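Long-range contact in 4-alpha-glucanotransferase (Aquifex aeolicus, PDB 1TZ7), which is an amylomaltase, also called D-enzyme, a glucanotransferase-family protein built around a barrel of eight parallel strands: residues T403-N415 with L461-G473. Residues are numbered along the deposited sequence; the frame is centred on the assembly and turned at random.
Sequences THDLPPIRGWFEN and LNLGNEARMNYPG
The extended side chain of R468 runs alongside P407, pointing the same way, and its guanidinium is sandwiched: P407 CD sits over the centre of one face, 3.5 Å from R468 CZ, while the Y471 ring lies off-centre against the opposite face. R468 NH2 bonds to D405 O (2.9 Å), which is tilted 24° out of the guanidinium plane, and R468 NE turns back to N470 O of its own loop. Beside it, D405 and N470 point the same way with carboxylate and amide planes 66° apart; N470 ND2 meets D405 OD1 at 2.9 Å, nearly along the C-O axis. P408, at the N-cap of helix 409-414, presses its ring on the 463-464 backbone, with CG 3.3 Å from G464 O. R410 crosses N462 at about a right angle. Fully extended, with CG opposite the backbone N (chi1 -173°), R410 carries NH1 to N462 O (3.0 Å), which lies in the guanidinium plane, while its NH2 makes a salt bridge to E434 and N438 holds N462 OD1. The contact joins the loop and short helix after barrel strand 397-400 to the loop after helix 457-460; both arginines spend N-H groups on backbone carbonyls, which probably holds the loop shapes without pairing charges between the segments.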
loop_
_atom_site.group_PDB
_atom_site.type_symbol
_atom_site.label_atom_id
_atom_site.label_comp_id
_atom_site.label_asym_id
_atom_site.label_seq_id
_atom_site.Cartn_x
_atom_site.Cartn_y
_atom_site.Cartn_z
ATOM N N THR A 403 -9.140 3.105 8.832
ATOM C CA THR A 403 -8.008 2.840 7.941
ATOM C C THR A 403 -6.708 3.283 8.562
ATOM O O THR A 403 -6.681 3.861 9.647
ATOM C CB THR A 403 -8.193 3.561 6.579
ATOM O OG1 THR A 403 -8.047 4.981 6.748
ATOM C CG2 THR A 403 -9.621 3.385 6.042
ATOM N N HIS A 404 -5.628 3.017 7.854
ATOM C CA HIS A 404 -4.303 3.323 8.326
ATOM C C HIS A 404 -4.006 4.841 8.380
ATOM O O HIS A 404 -3.052 5.261 9.021
ATOM C CB HIS A 404 -3.297 2.633 7.451
ATOM C CG HIS A 404 -3.282 3.118 6.032
ATOM N ND1 HIS A 404 -4.375 3.123 5.205
ATOM C CD2 HIS A 404 -2.287 3.601 5.315
ATOM C CE1 HIS A 404 -4.015 3.608 4.025
ATOM N NE2 HIS A 404 -2.761 3.898 4.073
ATOM N N ASP A 405 -4.828 5.642 7.706
ATOM C CA ASP A 405 -4.692 7.112 7.755
ATOM C C ASP A 405 -5.469 7.716 8.936
ATOM O O ASP A 405 -5.450 8.918 9.142
ATOM C CB ASP A 405 -5.190 7.735 6.451
ATOM C CG ASP A 405 -4.261 7.475 5.294
ATOM O OD1 ASP A 405 -3.026 7.582 5.482
ATOM O OD2 ASP A 405 -4.672 7.161 4.160
ATOM N N LEU A 406 -6.146 6.866 9.693
ATOM C CA LEU A 406 -7.074 7.313 10.721
ATOM C C LEU A 406 -6.651 6.767 12.060
ATOM O O LEU A 406 -5.955 5.758 12.132
ATOM C CB LEU A 406 -8.484 6.813 10.402
ATOM C CG LEU A 406 -9.399 7.711 9.560
ATOM C CD1 LEU A 406 -8.626 8.503 8.523
ATOM C CD2 LEU A 406 -10.470 6.865 8.895
ATOM N N PRO A 407 -7.088 7.412 13.133
ATOM C CA PRO A 407 -6.986 6.808 14.457
ATOM C C PRO A 407 -7.859 5.565 14.512
ATOM O O PRO A 407 -8.910 5.544 13.873
ATOM C CB PRO A 407 -7.512 7.908 15.405
ATOM C CG PRO A 407 -8.212 8.905 14.543
ATOM C CD PRO A 407 -7.729 8.737 13.158
ATOM N N PRO A 408 -7.433 4.534 15.231
ATOM C CA PRO A 408 -8.307 3.394 15.494
ATOM C C PRO A 408 -9.574 3.850 16.196
ATOM O O PRO A 408 -9.554 4.870 16.890
ATOM C CB PRO A 408 -7.456 2.497 16.410
ATOM C CG PRO A 408 -6.048 2.896 16.130
ATOM C CD PRO A 408 -6.101 4.366 15.840
ATOM N N ILE A 409 -10.661 3.113 16.005
ATOM C CA ILE A 409 -11.983 3.516 16.501
ATOM C C ILE A 409 -11.966 3.962 17.970
ATOM O O ILE A 409 -12.628 4.933 18.333
ATOM C CB ILE A 409 -12.994 2.351 16.307
ATOM C CG1 ILE A 409 -13.396 2.234 14.832
ATOM C CG2 ILE A 409 -14.243 2.549 17.196
ATOM C CD1 ILE A 409 -14.076 3.493 14.264
ATOM N N ARG A 410 -11.215 3.253 18.808
ATOM C CA ARG A 410 -11.218 3.532 20.249
ATOM C C ARG A 410 -10.584 4.891 20.556
ATOM O O ARG A 410 -11.037 5.598 21.446
ATOM C CB ARG A 410 -10.488 2.427 21.017
ATOM C CG ARG A 410 -10.589 2.557 22.555
ATOM C CD ARG A 410 -10.049 1.346 23.317
ATOM N NE ARG A 410 -10.366 1.403 24.743
ATOM C CZ ARG A 410 -10.052 0.453 25.623
ATOM N NH1 ARG A 410 -9.412 -0.637 25.232
ATOM N NH2 ARG A 410 -10.382 0.594 26.900
ATOM N N GLY A 411 -9.530 5.240 19.816
ATOM C CA GLY A 411 -8.869 6.529 19.976
ATOM C C GLY A 411 -9.657 7.666 19.341
ATOM O O GLY A 411 -9.666 8.785 19.841
ATOM N N TRP A 412 -10.312 7.365 18.230
ATOM C CA TRP A 412 -11.228 8.297 17.588
ATOM C C TRP A 412 -12.378 8.647 18.536
ATOM O O TRP A 412 -12.765 9.817 18.661
ATOM C CB TRP A 412 -11.764 7.674 16.289
ATOM C CG TRP A 412 -13.039 8.268 15.778
ATOM C CD1 TRP A 412 -13.178 9.407 15.035
ATOM C CD2 TRP A 412 -14.360 7.738 15.947
ATOM N NE1 TRP A 412 -14.505 9.623 14.741
ATOM C CE2 TRP A 412 -15.251 8.611 15.288
ATOM C CE3 TRP A 412 -14.886 6.609 16.598
ATOM C CZ2 TRP A 412 -16.635 8.395 15.263
ATOM C CZ3 TRP A 412 -16.259 6.397 16.568
ATOM C CH2 TRP A 412 -17.114 7.285 15.905
ATOM N N PHE A 413 -12.909 7.637 19.214
ATOM C CA PHE A 413 -14.022 7.844 20.125
ATOM C C PHE A 413 -13.604 8.678 21.319
ATOM O O PHE A 413 -14.386 9.481 21.825
ATOM C CB PHE A 413 -14.589 6.508 20.605
ATOM C CG PHE A 413 -15.773 6.653 21.505
ATOM C CD1 PHE A 413 -17.041 6.866 20.978
ATOM C CD2 PHE A 413 -15.625 6.595 22.887
ATOM C CE1 PHE A 413 -18.140 7.007 21.813
ATOM C CE2 PHE A 413 -16.723 6.735 23.724
ATOM C CZ PHE A 413 -17.978 6.942 23.187
ATOM N N GLU A 414 -12.366 8.488 21.774
ATOM C CA GLU A 414 -11.855 9.223 22.929
ATOM C C GLU A 414 -11.950 10.730 22.692
ATOM O O GLU A 414 -12.298 11.481 23.593
ATOM C CB GLU A 414 -10.400 8.828 23.221
ATOM C CG GLU A 414 -9.782 9.558 24.415
ATOM C CD GLU A 414 -8.363 9.107 24.708
ATOM O OE1 GLU A 414 -7.925 9.241 25.870
ATOM O OE2 GLU A 414 -7.685 8.621 23.779
ATOM N N ASN A 415 -11.638 11.157 21.466
ATOM C CA ASN A 415 -11.578 12.586 21.129
ATOM C C ASN A 415 -12.818 13.062 20.366
ATOM O O ASN A 415 -12.844 14.173 19.848
ATOM C CB ASN A 415 -10.324 12.874 20.291
ATOM C CG ASN A 415 -9.044 12.597 21.044
ATOM O OD1 ASN A 415 -8.905 12.970 22.201
ATOM N ND2 ASN A 415 -8.101 11.937 20.386
ATOM N N LEU A 461 -8.226 -5.412 18.127
ATOM C CA LEU A 461 -7.473 -5.512 19.377
ATOM C C LEU A 461 -7.886 -4.430 20.377
ATOM O O LEU A 461 -7.345 -4.357 21.487
ATOM C CB LEU A 461 -5.969 -5.413 19.090
ATOM C CG LEU A 461 -5.400 -6.533 18.198
ATOM C CD1 LEU A 461 -3.940 -6.276 17.866
ATOM C CD2 LEU A 461 -5.562 -7.888 18.867
ATOM N N ASN A 462 -8.839 -3.588 19.981
ATOM C CA ASN A 462 -9.383 -2.551 20.872
ATOM C C ASN A 462 -8.292 -1.576 21.365
ATOM O O ASN A 462 -8.188 -1.289 22.563
ATOM C CB ASN A 462 -10.108 -3.201 22.071
ATOM C CG ASN A 462 -11.269 -2.357 22.585
ATOM O OD1 ASN A 462 -11.697 -1.403 21.935
ATOM N ND2 ASN A 462 -11.779 -2.711 23.756
ATOM N N LEU A 463 -7.494 -1.067 20.425
ATOM C CA LEU A 463 -6.369 -0.184 20.749
ATOM C C LEU A 463 -6.712 1.268 20.443
ATOM O O LEU A 463 -7.573 1.548 19.609
ATOM C CB LEU A 463 -5.127 -0.600 19.955
ATOM C CG LEU A 463 -4.604 -2.013 20.225
ATOM C CD1 LEU A 463 -3.465 -2.339 19.273
ATOM C CD2 LEU A 463 -4.151 -2.163 21.687
ATOM N N GLY A 464 -6.026 2.187 21.118
ATOM C CA GLY A 464 -6.346 3.607 21.035
ATOM C C GLY A 464 -5.439 4.374 20.078
ATOM O O GLY A 464 -4.888 3.805 19.135
ATOM N N ASN A 465 -5.292 5.672 20.334
ATOM C CA ASN A 465 -4.540 6.573 19.453
ATOM C C ASN A 465 -3.057 6.210 19.351
ATOM O O ASN A 465 -2.397 6.551 18.372
ATOM C CB ASN A 465 -4.671 8.020 19.948
ATOM C CG ASN A 465 -6.065 8.582 19.747
ATOM O OD1 ASN A 465 -6.722 9.006 20.703
ATOM N ND2 ASN A 465 -6.523 8.589 18.508
ATOM N N GLU A 466 -2.541 5.529 20.372
ATOM C CA GLU A 466 -1.136 5.118 20.395
ATOM C C GLU A 466 -0.807 4.116 19.268
ATOM O O GLU A 466 0.345 3.994 18.860
ATOM C CB GLU A 466 -0.772 4.520 21.775
ATOM C CG GLU A 466 -1.112 3.031 21.949
ATOM C CD GLU A 466 -2.578 2.784 22.296
ATOM O OE1 GLU A 466 -2.941 1.613 22.542
ATOM O OE2 GLU A 466 -3.363 3.753 22.324
ATOM N N ALA A 467 -1.829 3.413 18.774
ATOM C CA ALA A 467 -1.636 2.379 17.748
ATOM C C ALA A 467 -1.979 2.893 16.339
ATOM O O ALA A 467 -2.114 2.111 15.405
ATOM C CB ALA A 467 -2.475 1.153 18.076
ATOM N N ARG A 468 -2.113 4.207 16.199
ATOM C CA ARG A 468 -2.377 4.811 14.895
ATOM C C ARG A 468 -1.199 4.564 13.939
ATOM O O ARG A 468 -0.048 4.823 14.279
ATOM C CB ARG A 468 -2.615 6.312 15.046
ATOM C CG ARG A 468 -3.074 6.990 13.777
ATOM C CD ARG A 468 -3.518 8.445 13.972
ATOM N NE ARG A 468 -3.925 9.052 12.711
ATOM C CZ ARG A 468 -4.554 10.212 12.605
ATOM N NH1 ARG A 468 -4.860 10.911 13.688
ATOM N NH2 ARG A 468 -4.882 10.677 11.408
ATOM N N MET A 469 -1.501 4.066 12.753
ATOM C CA MET A 469 -0.471 3.726 11.787
ATOM C C MET A 469 0.126 4.991 11.164
ATOM O O MET A 469 1.337 5.174 11.167
ATOM C CB MET A 469 -1.045 2.816 10.692
ATOM C CG MET A 469 0.008 2.169 9.805
ATOM S SD MET A 469 1.198 1.142 10.733
ATOM C CE MET A 469 1.722 -0.007 9.436
ATOM N N ASN A 470 -0.733 5.864 10.638
ATOM C CA ASN A 470 -0.264 7.089 9.961
ATOM C C ASN A 470 -1.111 8.312 10.286
ATOM O O ASN A 470 -2.339 8.228 10.395
ATOM C CB ASN A 470 -0.225 6.885 8.442
ATOM C CG ASN A 470 0.235 8.137 7.691
ATOM O OD1 ASN A 470 1.315 8.661 7.944
ATOM N ND2 ASN A 470 -0.593 8.612 6.761
ATOM N N TYR A 471 -0.432 9.452 10.431
ATOM C CA TYR A 471 -1.072 10.741 10.639
ATOM C C TYR A 471 -0.757 11.642 9.432
ATOM O O TYR A 471 0.323 12.217 9.353
ATOM C CB TYR A 471 -0.525 11.381 11.932
ATOM C CG TYR A 471 -1.440 12.416 12.578
ATOM C CD1 TYR A 471 -1.971 13.474 11.834
ATOM C CD2 TYR A 471 -1.759 12.340 13.936
ATOM C CE1 TYR A 471 -2.804 14.426 12.427
ATOM C CE2 TYR A 471 -2.590 13.287 14.537
ATOM C CZ TYR A 471 -3.109 14.326 13.778
ATOM O OH TYR A 471 -3.931 15.264 14.367
ATOM N N PRO A 472 -1.695 11.748 8.490
ATOM C CA PRO A 472 -1.469 12.530 7.267
ATOM C C PRO A 472 -1.090 13.975 7.570
ATOM O O PRO A 472 -1.644 14.577 8.497
ATOM C CB PRO A 472 -2.831 12.469 6.551
ATOM C CG PRO A 472 -3.499 11.273 7.095
ATOM C CD PRO A 472 -3.032 11.134 8.512
ATOM N N GLY A 473 -0.153 14.520 6.799
ATOM C CA GLY A 473 0.376 15.846 7.058
ATOM C C GLY A 473 1.706 15.795 7.791
ATOM O O GLY A 473 2.653 16.491 7.420
HETATM O O HOH W 1 -4.423 3.592 11.996
HETATM O O HOH W 2 -9.754 0.805 18.007
HETATM O O HOH W 3 -6.466 6.552 22.912
#